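Local structure of rhogap protein (Gallus gallus, 1F7C) at residues Gly57-Val62 and Val178-Thr183; Met171-Leu176 and Leu208-Glu213. The protein acts as a GTPase-activating protein for the Rho-family GTPases RHOA and CDC42, an activity that belongs to the RhoGAP (BH) domain in this chain. One frame throughout, in Å; residues are numbered along the deposited sequence.

Interactions 1 and 2 lie within the all-helical RhoGAP domain, their centres about 12 Å apart, and both use helix 173-184. In interaction 2 the first turn of that helix packs on the end of helix 198-210; in interaction 1 its later turns meet the loop between helices 35-51 and 65-76. Along the chain the order is 57-62, 171-176, 178-183, 208-213, so the segments of the two contacts alternate. They also touch each other: Arg60, the predicted arginine finger, packs its NH2 against Asn175 ND2 (3.2 Å) and Met171 SD (3.8 Å). Helix 173-184 thus stands between the arginine-bearing loop and helix 198-210, consistent with a part in placing the loop that carries the finger.

Interaction 1: residues Gly57-Val62 and Val178-Thr183; sequences GLYRIV and VVFGPT
Gly57 O accepts from two amides, Arg60 N at 2.8 Å and Ile61 N at 2.9 Å, closing a tight turn that presents Tyr59 and Arg60 to Val179 and Phe180. Glycine suits the start of this turn, where phi is positive and a CB would run into Ile61 CG1. Val179 packs CG1 against Tyr59 O (3.1 Å), which takes its hydrogen bond from Lys102 NZ, and Val179 CG2 lies beside Arg60 CA. Tyr59 has its CG anti to the carbonyl carbon (chi1 -64°), which carries the ring toward the helix. There Phe180 drives its edge at one face of the tyrosine: CZ stands 3.6 Å from Tyr59 CD2, near the rim, in an edge-to-face pair with ring planes at 65°. Tyrosine suits the place because its ring gives a face to Phe180 while its OH is hydrogen-bonded to His158 NE2. Pro182 has no N-H to give at the helix kink; Thr183 N makes a weak bond to Phe180 O, and Thr183 OG1 reaches Val179 O at 2.9 Å, in the carbonyl plane. The loop so anchored carries Arg60, the predicted arginine finger that probably stabilises the transition state of GTP hydrolysis, the hallmark of a RhoGAP domain.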
ATOM      1  N   GLY A  57      -8.156  -0.846 -13.822  1.00 35.22           N
ATOM      2  CA  GLY A  57      -6.939  -0.110 -13.523  1.00 33.51           C
ATOM      3  C   GLY A  57      -6.879   0.596 -12.175  1.00 33.56           C
ATOM      4  O   GLY A  57      -6.246   1.649 -12.056  1.00 30.17           O
ATOM      5  N   LEU A  58      -7.532   0.029 -11.163  1.00 34.26           N
ATOM      6  CA  LEU A  58      -7.526   0.610  -9.820  1.00 33.86           C
ATOM      7  C   LEU A  58      -6.099   0.877  -9.357  1.00 34.39           C
ATOM      8  O   LEU A  58      -5.268  -0.039  -9.318  1.00 31.33           O
ATOM      9  CB  LEU A  58      -8.187  -0.335  -8.809  1.00 34.28           C
ATOM     10  CG  LEU A  58      -9.704  -0.387  -8.648  1.00 34.01           C
ATOM     11  CD1 LEU A  58     -10.047  -1.469  -7.631  1.00 32.65           C
ATOM     12  CD2 LEU A  58     -10.240   0.972  -8.183  1.00 31.34           C
ATOM     13  N   TYR A  59      -5.831   2.135  -9.007  1.00 34.45           N
ATOM     14  CA  TYR A  59      -4.520   2.567  -8.525  1.00 36.07           C
ATOM     15  C   TYR A  59      -3.450   2.715  -9.619  1.00 38.26           C
ATOM     16  O   TYR A  59      -2.343   3.169  -9.353  1.00 39.79           O
ATOM     17  CB  TYR A  59      -4.027   1.623  -7.410  1.00 31.52           C
ATOM     18  CG  TYR A  59      -4.900   1.651  -6.172  1.00 26.57           C
ATOM     19  CD1 TYR A  59      -5.770   0.591  -5.870  1.00 26.78           C
ATOM     20  CD2 TYR A  59      -4.876   2.747  -5.311  1.00 26.01           C
ATOM     21  CE1 TYR A  59      -6.596   0.631  -4.734  1.00 24.20           C
ATOM     22  CE2 TYR A  59      -5.697   2.804  -4.174  1.00 26.38           C
ATOM     23  CZ  TYR A  59      -6.551   1.747  -3.889  1.00 26.59           C
ATOM     24  OH  TYR A  59      -7.343   1.811  -2.764  1.00 28.84           O
ATOM     25  N   ARG A  60      -3.781   2.328 -10.845  1.00 41.29           N
ATOM     26  CA  ARG A  60      -2.854   2.459 -11.966  1.00 44.43           C
ATOM     27  C   ARG A  60      -3.260   3.732 -12.707  1.00 44.12           C
ATOM     28  O   ARG A  60      -2.422   4.526 -13.126  1.00 45.40           O
ATOM     29  CB  ARG A  60      -2.970   1.250 -12.903  1.00 47.08           C
ATOM     30  CG  ARG A  60      -2.080   1.329 -14.138  1.00 53.33           C
ATOM     31  CD  ARG A  60      -2.648   0.505 -15.284  1.00 57.93           C
ATOM     32  NE  ARG A  60      -2.448  -0.931 -15.111  1.00 63.48           N
ATOM     33  CZ  ARG A  60      -3.205  -1.866 -15.685  1.00 66.02           C
ATOM     34  NH1 ARG A  60      -4.218  -1.510 -16.467  1.00 65.93           N
ATOM     35  NH2 ARG A  60      -2.944  -3.157 -15.489  1.00 65.50           N
ATOM     36  N   ILE A  61      -4.566   3.914 -12.853  1.00 46.73           N
ATOM     37  CA  ILE A  61      -5.130   5.074 -13.525  1.00 47.91           C
ATOM     38  C   ILE A  61      -5.063   6.251 -12.575  1.00 49.46           C
ATOM     39  O   ILE A  61      -5.571   6.186 -11.459  1.00 49.10           O
ATOM     40  CB  ILE A  61      -6.608   4.832 -13.925  1.00 48.42           C
ATOM     41  CG1 ILE A  61      -6.686   3.705 -14.960  1.00 48.63           C
ATOM     42  CG2 ILE A  61      -7.229   6.113 -14.458  1.00 47.14           C
ATOM     43  CD1 ILE A  61      -5.823   3.937 -16.196  1.00 49.87           C
ATOM     44  N   VAL A  62      -4.431   7.326 -13.032  1.00 51.68           N
ATOM     45  CA  VAL A  62      -4.267   8.527 -12.231  1.00 53.00           C
ATOM     46  C   VAL A  62      -5.403   9.515 -12.446  1.00 53.59           C
ATOM     47  O   VAL A  62      -5.879   9.692 -13.565  1.00 55.49           O
ATOM     48  CB  VAL A  62      -2.935   9.203 -12.569  1.00 52.70           C
ATOM     49  CG1 VAL A  62      -2.728  10.412 -11.685  1.00 53.38           C
ATOM     50  CG2 VAL A  62      -1.797   8.201 -12.395  1.00 52.23           C
ATOM     51  N   VAL A 178       3.735  -3.304  -8.793  1.00 33.26           N
ATOM     52  CA  VAL A 178       4.394  -2.275  -9.588  1.00 34.80           C
ATOM     53  C   VAL A 178       3.978  -0.879  -9.151  1.00 36.27           C
ATOM     54  O   VAL A 178       4.799   0.039  -9.131  1.00 37.14           O
ATOM     55  CB  VAL A 178       4.073  -2.440 -11.105  1.00 33.70           C
ATOM     56  CG1 VAL A 178       4.372  -1.150 -11.859  1.00 33.35           C
ATOM     57  CG2 VAL A 178       4.898  -3.581 -11.684  1.00 32.49           C
ATOM     58  N   VAL A 179       2.701  -0.717  -8.812  1.00 35.30           N
ATOM     59  CA  VAL A 179       2.196   0.582  -8.384  1.00 34.61           C
ATOM     60  C   VAL A 179       2.606   0.955  -6.968  1.00 33.46           C
ATOM     61  O   VAL A 179       2.916   2.106  -6.691  1.00 35.17           O
ATOM     62  CB  VAL A 179       0.661   0.636  -8.426  1.00 37.18           C
ATOM     63  CG1 VAL A 179       0.180   1.989  -7.935  1.00 36.70           C
ATOM     64  CG2 VAL A 179       0.167   0.380  -9.833  1.00 38.26           C
ATOM     65  N   PHE A 180       2.617  -0.020  -6.072  1.00 32.17           N
ATOM     66  CA  PHE A 180       2.932   0.265  -4.679  1.00 32.28           C
ATOM     67  C   PHE A 180       4.359   0.033  -4.213  1.00 30.17           C
ATOM     68  O   PHE A 180       4.747   0.549  -3.176  1.00 28.37           O
ATOM     69  CB  PHE A 180       1.956  -0.490  -3.762  1.00 25.62           C
ATOM     70  CG  PHE A 180       0.576   0.105  -3.738  1.00 27.55           C
ATOM     71  CD1 PHE A 180      -0.396  -0.302  -4.655  1.00 25.90           C
ATOM     72  CD2 PHE A 180       0.253   1.103  -2.820  1.00 25.25           C
ATOM     73  CE1 PHE A 180      -1.664   0.276  -4.660  1.00 23.13           C
ATOM     74  CE2 PHE A 180      -1.008   1.686  -2.817  1.00 27.82           C
ATOM     75  CZ  PHE A 180      -1.975   1.270  -3.745  1.00 24.26           C
ATOM     76  N   GLY A 181       5.126  -0.738  -4.973  1.00 30.51           N
ATOM     77  CA  GLY A 181       6.505  -1.003  -4.606  1.00 31.67           C
ATOM     78  C   GLY A 181       7.292   0.280  -4.418  1.00 33.71           C
ATOM     79  O   GLY A 181       7.910   0.475  -3.378  1.00 32.74           O
ATOM     80  N   PRO A 182       7.276   1.187  -5.404  1.00 35.45           N
ATOM     81  CA  PRO A 182       8.016   2.444  -5.287  1.00 37.76           C
ATOM     82  C   PRO A 182       7.330   3.470  -4.390  1.00 38.08           C
ATOM     83  O   PRO A 182       7.929   4.479  -4.030  1.00 40.91           O
ATOM     84  CB  PRO A 182       8.111   2.914  -6.734  1.00 33.98           C
ATOM     85  CG  PRO A 182       6.794   2.507  -7.273  1.00 36.13           C
ATOM     86  CD  PRO A 182       6.605   1.103  -6.714  1.00 36.20           C
ATOM     87  N   THR A 183       6.084   3.207  -4.023  1.00 37.32           N
ATOM     88  CA  THR A 183       5.330   4.126  -3.186  1.00 36.80           C
ATOM     89  C   THR A 183       5.483   3.836  -1.701  1.00 37.27           C
ATOM     90  O   THR A 183       5.272   4.720  -0.870  1.00 38.92           O
ATOM     91  CB  THR A 183       3.830   4.064  -3.519  1.00 39.91           C
ATOM     92  OG1 THR A 183       3.643   4.267  -4.923  1.00 43.03           O
ATOM     93  CG2 THR A 183       3.067   5.129  -2.749  1.00 39.66           C
TER

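Interaction 2: residues Met171-Leu176 and Leu208-Glu213; sequences MTVANL and LIENHE
The carboxylate of Glu210 sets OE2 against Val173 CG1 at 3.5 Å, while the ring of His212, in the same segment, has Glu213 CG over one face and Ile209 O in its plane at the edge. The glutamate runs extended beyond CG and crosses the valine side chain at about a right angle, its CG passing 4.1 Å from Val173 CG2. A long acidic chain suits this border, where Glu210 is exposed: CG and the carboxylate oxygen OE2 both lie against the valine methyls. Further in, the contact is wholly aliphatic. Ile209 is branched, and each arm has a partner: CG2 meets Val173 CG2 at 4.2 Å, and CD1, at the end of the other arm, reaches Leu176 CB at 4.0 Å. With CG1 of Ile209 anti to the carbonyl carbon (chi1 -67°), that longer arm extends toward Leu176, one helical turn on from Val173. An alanine in place of Val173 would lack both methyls, and is likely to open a gap beside Ile209 CG2 and leave the Glu210 chain freer to swing.

Thr172 is the N-cap of the helix that starts here: its OG1 accepts from Asn175 N at 3.2 Å with a nearly straight 165° bond, a task for which a short hydroxyl side chain is well made. Asn175 ND2 is hydrogen-bonded to Leu170 O. At the far segment Asn211 leaves helical backbone angles between helices 198-210 and 212-217, its ND2 bonded to Ile207 O. Around the contact, Leu176 packs on Ala163 and His212 on Asn157 and Ala160, all of helix 146-164, while Val173 also touches Glu206, so the start of helix 173-184 is lodged between helix 198-210 and helix 146-164.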
ATOM      1  N   MET A 171      -6.387  -5.680 -12.115  1.00 33.44           N
ATOM      2  CA  MET A 171      -5.282  -5.466 -11.187  1.00 31.44           C
ATOM      3  C   MET A 171      -4.867  -6.705 -10.413  1.00 30.40           C
ATOM      4  O   MET A 171      -5.364  -6.975  -9.324  1.00 30.54           O
ATOM      5  CB  MET A 171      -5.610  -4.328 -10.221  1.00 30.67           C
ATOM      6  CG  MET A 171      -5.786  -2.970 -10.904  1.00 30.21           C
ATOM      7  SD  MET A 171      -4.399  -2.491 -12.001  1.00 33.93           S
ATOM      8  CE  MET A 171      -3.067  -2.179 -10.778  1.00 28.28           C
ATOM      9  N   THR A 172      -3.942  -7.454 -10.997  1.00 29.07           N
ATOM     10  CA  THR A 172      -3.426  -8.656 -10.383  1.00 30.04           C
ATOM     11  C   THR A 172      -2.442  -8.250  -9.298  1.00 29.80           C
ATOM     12  O   THR A 172      -2.107  -7.072  -9.155  1.00 28.43           O
ATOM     13  CB  THR A 172      -2.664  -9.518 -11.400  1.00 30.76           C
ATOM     14  OG1 THR A 172      -1.519  -8.799 -11.868  1.00 32.78           O
ATOM     15  CG2 THR A 172      -3.558  -9.863 -12.586  1.00 33.20           C
ATOM     16  N   VAL A 173      -1.974  -9.239  -8.545  1.00 29.01           N
ATOM     17  CA  VAL A 173      -1.008  -9.001  -7.481  1.00 30.96           C
ATOM     18  C   VAL A 173       0.222  -8.305  -8.076  1.00 31.40           C
ATOM     19  O   VAL A 173       0.664  -7.266  -7.591  1.00 31.21           O
ATOM     20  CB  VAL A 173      -0.590 -10.344  -6.828  1.00 32.99           C
ATOM     21  CG1 VAL A 173       0.571 -10.130  -5.870  1.00 32.67           C
ATOM     22  CG2 VAL A 173      -1.784 -10.949  -6.095  1.00 28.86           C
ATOM     23  N   ALA A 174       0.754  -8.882  -9.147  1.00 32.01           N
ATOM     24  CA  ALA A 174       1.922  -8.325  -9.812  1.00 31.68           C
ATOM     25  C   ALA A 174       1.698  -6.871 -10.228  1.00 31.44           C
ATOM     26  O   ALA A 174       2.576  -6.034 -10.028  1.00 33.04           O
ATOM     27  CB  ALA A 174       2.282  -9.180 -11.017  1.00 30.59           C
ATOM     28  N   ASN A 175       0.534  -6.567 -10.804  1.00 30.61           N
ATOM     29  CA  ASN A 175       0.230  -5.198 -11.214  1.00 31.12           C
ATOM     30  C   ASN A 175       0.147  -4.234 -10.025  1.00 31.19           C
ATOM     31  O   ASN A 175       0.483  -3.061 -10.141  1.00 32.23           O
ATOM     32  CB  ASN A 175      -1.093  -5.137 -11.982  1.00 34.90           C
ATOM     33  CG  ASN A 175      -0.988  -5.697 -13.384  1.00 36.94           C
ATOM     34  OD1 ASN A 175       0.108  -5.907 -13.905  1.00 37.27           O
ATOM     35  ND2 ASN A 175      -2.134  -5.931 -14.010  1.00 36.07           N
ATOM     36  N   LEU A 176      -0.319  -4.716  -8.883  1.00 28.49           N
ATOM     37  CA  LEU A 176      -0.408  -3.853  -7.725  1.00 27.34           C
ATOM     38  C   LEU A 176       0.996  -3.640  -7.168  1.00 26.82           C
ATOM     39  O   LEU A 176       1.320  -2.566  -6.670  1.00 25.11           O
ATOM     40  CB  LEU A 176      -1.351  -4.464  -6.680  1.00 23.97           C
ATOM     41  CG  LEU A 176      -2.817  -4.470  -7.144  1.00 24.66           C
ATOM     42  CD1 LEU A 176      -3.679  -5.323  -6.222  1.00 21.76           C
ATOM     43  CD2 LEU A 176      -3.336  -3.035  -7.202  1.00 20.75           C
ATOM     44  N   LEU A 208       3.614  -9.505   0.543  1.00 28.85           N
ATOM     45  CA  LEU A 208       2.741  -8.987   1.587  1.00 27.89           C
ATOM     46  C   LEU A 208       1.265  -9.104   1.243  1.00 27.60           C
ATOM     47  O   LEU A 208       0.434  -9.276   2.135  1.00 28.36           O
ATOM     48  CB  LEU A 208       3.081  -7.530   1.894  1.00 26.42           C
ATOM     49  CG  LEU A 208       4.397  -7.301   2.648  1.00 29.07           C
ATOM     50  CD1 LEU A 208       4.589  -5.815   2.891  1.00 25.36           C
ATOM     51  CD2 LEU A 208       4.375  -8.052   3.967  1.00 25.60           C
ATOM     52  N   ILE A 209       0.935  -8.997  -0.043  1.00 27.57           N
ATOM     53  CA  ILE A 209      -0.452  -9.111  -0.489  1.00 27.52           C
ATOM     54  C   ILE A 209      -0.899 -10.580  -0.420  1.00 28.74           C
ATOM     55  O   ILE A 209      -1.958 -10.894   0.118  1.00 27.98           O
ATOM     56  CB  ILE A 209      -0.628  -8.598  -1.948  1.00 27.10           C
ATOM     57  CG1 ILE A 209      -0.386  -7.086  -2.000  1.00 25.95           C
ATOM     58  CG2 ILE A 209      -2.032  -8.935  -2.473  1.00 21.09           C
ATOM     59  CD1 ILE A 209      -0.352  -6.520  -3.411  1.00 22.76           C
ATOM     60  N   GLU A 210      -0.065 -11.478  -0.933  1.00 28.46           N
ATOM     61  CA  GLU A 210      -0.398 -12.890  -0.941  1.00 31.26           C
ATOM     62  C   GLU A 210      -0.358 -13.635   0.388  1.00 30.96           C
ATOM     63  O   GLU A 210      -0.954 -14.698   0.504  1.00 31.50           O
ATOM     64  CB  GLU A 210       0.468 -13.614  -1.970  1.00 34.46           C
ATOM     65  CG  GLU A 210      -0.035 -13.417  -3.391  1.00 43.92           C
ATOM     66  CD  GLU A 210       0.808 -14.133  -4.423  1.00 50.43           C
ATOM     67  OE1 GLU A 210       1.059 -15.343  -4.242  1.00 55.35           O
ATOM     68  OE2 GLU A 210       1.213 -13.491  -5.418  1.00 52.88           O
ATOM     69  N   ASN A 211       0.317 -13.086   1.394  1.00 29.56           N
ATOM     70  CA  ASN A 211       0.396 -13.761   2.684  1.00 28.06           C
ATOM     71  C   ASN A 211       0.004 -12.829   3.809  1.00 28.52           C
ATOM     72  O   ASN A 211       0.492 -12.981   4.931  1.00 27.45           O
ATOM     73  CB  ASN A 211       1.819 -14.251   2.938  1.00 27.57           C
ATOM     74  CG  ASN A 211       2.343 -15.134   1.820  1.00 31.36           C
ATOM     75  OD1 ASN A 211       2.020 -16.320   1.739  1.00 28.68           O
ATOM     76  ND2 ASN A 211       3.149 -14.550   0.941  1.00 31.69           N
ATOM     77  N   HIS A 212      -0.882 -11.876   3.526  1.00 27.08           N
ATOM     78  CA  HIS A 212      -1.271 -10.908   4.543  1.00 30.82           C
ATOM     79  C   HIS A 212      -1.916 -11.524   5.788  1.00 32.05           C
ATOM     80  O   HIS A 212      -1.647 -11.082   6.901  1.00 32.29           O
ATOM     81  CB  HIS A 212      -2.175  -9.824   3.931  1.00 28.72           C
ATOM     82  CG  HIS A 212      -3.556 -10.293   3.610  1.00 32.46           C
ATOM     83  ND1 HIS A 212      -4.604 -10.181   4.500  1.00 34.39           N
ATOM     84  CD2 HIS A 212      -4.059 -10.905   2.513  1.00 30.96           C
ATOM     85  CE1 HIS A 212      -5.693 -10.704   3.964  1.00 28.76           C
ATOM     86  NE2 HIS A 212      -5.389 -11.150   2.760  1.00 32.60           N
ATOM     87  N   GLU A 213      -2.742 -12.550   5.614  1.00 35.16           N
ATOM     88  CA  GLU A 213      -3.392 -13.187   6.759  1.00 36.95           C
ATOM     89  C   GLU A 213      -2.359 -13.712   7.743  1.00 34.62           C
ATOM     90  O   GLU A 213      -2.373 -13.365   8.915  1.00 35.06           O
ATOM     91  CB  GLU A 213      -4.279 -14.341   6.296  1.00 40.39           C
ATOM     92  CG  GLU A 213      -5.241 -13.963   5.184  1.00 51.23           C
ATOM     93  CD  GLU A 213      -6.690 -14.311   5.509  1.00 56.56           C
ATOM     94  OE1 GLU A 213      -7.569 -14.073   4.646  1.00 57.77           O
ATOM     95  OE2 GLU A 213      -6.945 -14.815   6.628  1.00 59.81           O
TER